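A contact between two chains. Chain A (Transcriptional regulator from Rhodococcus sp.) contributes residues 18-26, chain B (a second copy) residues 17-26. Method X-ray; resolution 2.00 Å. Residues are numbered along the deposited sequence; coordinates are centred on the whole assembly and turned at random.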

# COMPACT_ATOMS: atom_id res chain seq x y z
N GLY A 18 25.84 -10.15 0.46
CA GLY A 18 25.55 -10.57 -0.99
C GLY A 18 26.46 -9.81 -1.96
O GLY A 18 27.64 -9.57 -1.65
N VAL A 19 25.92 -9.47 -3.15
CA VAL A 19 26.63 -8.63 -4.13
C VAL A 19 26.66 -7.19 -3.58
O VAL A 19 25.62 -6.58 -3.32
CB VAL A 19 26.02 -8.70 -5.58
CG1 VAL A 19 26.90 -7.95 -6.58
CG2 VAL A 19 25.88 -10.16 -6.03
N ARG A 20 27.89 -6.70 -3.39
CA ARG A 20 28.20 -5.47 -2.67
C ARG A 20 27.48 -4.27 -3.23
O ARG A 20 26.79 -3.56 -2.49
CB ARG A 20 29.71 -5.22 -2.74
CG ARG A 20 30.34 -4.64 -1.46
CD ARG A 20 31.87 -4.64 -1.57
NE ARG A 20 32.30 -4.11 -2.88
CZ ARG A 20 33.56 -4.07 -3.30
NH1 ARG A 20 34.55 -4.51 -2.54
NH2 ARG A 20 33.83 -3.58 -4.51
N SER A 21 27.59 -4.00 -4.53
CA SER A 21 26.94 -2.80 -5.07
C SER A 21 25.42 -2.82 -4.98
O SER A 21 24.79 -1.78 -4.81
CB SER A 21 27.43 -2.41 -6.47
OG SER A 21 27.39 -3.57 -7.34
N VAL A 22 24.83 -4.00 -5.06
CA VAL A 22 23.38 -4.16 -4.91
C VAL A 22 22.94 -3.97 -3.43
O VAL A 22 21.91 -3.37 -3.15
CB VAL A 22 23.00 -5.55 -5.36
CG1 VAL A 22 21.47 -5.82 -5.12
CG2 VAL A 22 23.36 -5.69 -6.80
N THR A 23 23.72 -4.50 -2.51
CA THR A 23 23.54 -4.25 -1.08
C THR A 23 23.54 -2.74 -0.80
O THR A 23 22.70 -2.22 -0.06
CB THR A 23 24.66 -4.97 -0.34
OG1 THR A 23 24.35 -6.36 -0.37
CG2 THR A 23 24.85 -4.46 1.11
N ARG A 24 24.45 -2.03 -1.46
CA ARG A 24 24.64 -0.59 -1.30
C ARG A 24 23.53 0.26 -1.88
O ARG A 24 23.11 1.23 -1.26
CB ARG A 24 25.99 -0.17 -1.92
CG ARG A 24 27.20 -0.74 -1.21
CD ARG A 24 28.48 -0.43 -1.97
NE ARG A 24 29.64 -0.95 -1.26
CZ ARG A 24 30.90 -0.79 -1.66
NH1 ARG A 24 31.17 -0.12 -2.78
NH2 ARG A 24 31.90 -1.30 -0.94
N VAL A 25 23.05 -0.06 -3.06
CA VAL A 25 21.94 0.68 -3.59
C VAL A 25 20.74 0.50 -2.66
O VAL A 25 20.04 1.47 -2.37
CB VAL A 25 21.66 0.27 -5.03
CG1 VAL A 25 20.32 0.73 -5.51
CG2 VAL A 25 22.74 0.92 -5.88
N ILE A 26 20.48 -0.73 -2.21
CA ILE A 26 19.33 -0.97 -1.32
C ILE A 26 19.54 -0.23 0.01
O ILE A 26 18.64 0.44 0.47
CB ILE A 26 19.10 -2.45 -1.10
CG1 ILE A 26 18.76 -3.10 -2.43
CG2 ILE A 26 17.91 -2.67 -0.16
CD1 ILE A 26 18.98 -4.57 -2.43
N ALA B 17 31.21 -1.33 -12.84
CA ALA B 17 31.55 -2.67 -12.24
C ALA B 17 30.62 -2.94 -11.06
O ALA B 17 29.83 -3.90 -11.07
CB ALA B 17 33.00 -2.71 -11.79
N GLY B 18 30.74 -2.08 -10.05
CA GLY B 18 29.69 -1.90 -9.06
C GLY B 18 28.49 -1.27 -9.74
O GLY B 18 27.35 -1.70 -9.52
N VAL B 19 28.73 -0.26 -10.58
CA VAL B 19 27.63 0.38 -11.35
C VAL B 19 27.01 -0.57 -12.36
O VAL B 19 25.82 -0.43 -12.68
CB VAL B 19 28.09 1.69 -12.06
CG1 VAL B 19 27.18 2.04 -13.24
CG2 VAL B 19 28.14 2.85 -11.09
N ARG B 20 27.79 -1.49 -12.90
CA ARG B 20 27.25 -2.48 -13.85
C ARG B 20 26.22 -3.36 -13.15
O ARG B 20 25.15 -3.61 -13.70
CB ARG B 20 28.36 -3.34 -14.46
CG ARG B 20 27.96 -4.01 -15.75
N SER B 21 26.52 -3.82 -11.94
CA SER B 21 25.57 -4.64 -11.19
C SER B 21 24.31 -3.91 -10.85
O SER B 21 23.22 -4.50 -10.80
CB SER B 21 26.22 -5.24 -9.92
OG SER B 21 27.10 -6.29 -10.33
N VAL B 22 24.45 -2.62 -10.56
CA VAL B 22 23.30 -1.82 -10.17
C VAL B 22 22.41 -1.60 -11.39
O VAL B 22 21.23 -1.68 -11.25
CB VAL B 22 23.73 -0.49 -9.49
CG1 VAL B 22 22.55 0.51 -9.36
CG2 VAL B 22 24.38 -0.79 -8.13
N THR B 23 22.97 -1.33 -12.57
CA THR B 23 22.18 -1.27 -13.83
C THR B 23 21.43 -2.57 -14.13
O THR B 23 20.31 -2.56 -14.64
CB THR B 23 23.14 -1.04 -15.00
OG1 THR B 23 23.69 0.23 -14.82
CG2 THR B 23 22.36 -1.02 -16.32
N ARG B 24 22.09 -3.70 -13.86
CA ARG B 24 21.48 -4.98 -14.04
C ARG B 24 20.32 -5.17 -13.06
O ARG B 24 19.31 -5.73 -13.40
CB ARG B 24 22.54 -6.08 -13.84
CG ARG B 24 23.55 -6.09 -15.06
CD ARG B 24 24.78 -6.90 -14.74
NE ARG B 24 25.58 -7.02 -15.96
CZ ARG B 24 26.70 -7.72 -16.05
NH1 ARG B 24 27.15 -8.38 -15.00
NH2 ARG B 24 27.34 -7.77 -17.21
N VAL B 25 20.48 -4.75 -11.82
CA VAL B 25 19.39 -4.83 -10.87
C VAL B 25 18.20 -3.99 -11.34
O VAL B 25 17.08 -4.41 -11.33
CB VAL B 25 19.86 -4.39 -9.45
CG1 VAL B 25 18.72 -4.38 -8.52
CG2 VAL B 25 20.93 -5.41 -8.95
N ILE B 26 18.46 -2.77 -11.75
CA ILE B 26 17.41 -1.94 -12.35
C ILE B 26 16.80 -2.59 -13.60
O ILE B 26 15.57 -2.59 -13.75
CB ILE B 26 17.95 -0.50 -12.63
CG1 ILE B 26 18.41 0.15 -11.32
CG2 ILE B 26 16.88 0.38 -13.34
CD1 ILE B 26 19.30 1.46 -11.54

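The two copies meet through helices that cross at 64° between their N-to-C directions, with axes 8.3 Å apart at closest approach. The side chains at this close crossing are small, those of valine and serine, and Gly B18 has none. Among the CA atoms, the nearest pair is Ser A21 CA and Gly B18 CA, 4.9 Å apart.

Val B22 covers the most surface. Val B22 CG2 sits 3.3 Å from Val A25 CG2, a tight apolar contact, and the same methyl, Val B22 CG2, also lies 3.5 Å from Ser A21 O, one turn earlier in the partner helix. Ser A21 O already accepts a hydrogen bond from Val A25 N at 3.0 Å within its own helix, so the methyl packs against satisfied backbone. The reciprocal pair, Val A22 CG2 and Val B25 CG2, is equally close at 3.3 Å, giving the valine packing a near-twofold character.

The serines break this symmetry. Ser A21, with chi1 in the p rotamer, donates a hydrogen bond from Ser A21 OG to Gly B18 O at 2.9 Å, the one hydrogen bond between the stretches; Gly B18 O also accepts Val B22 N at 3.2 Å. Gly B18 has no side chain, and an ideal CB there would lie only 3.4 Å from Ser A21 CB. Ser B21 CB lies 3.3 Å from Ser A21 OG; Ser B21 OG, in the m rotamer, lies 4.1 Å from Val A19 CG1 and makes no hydrogen bond across the contact.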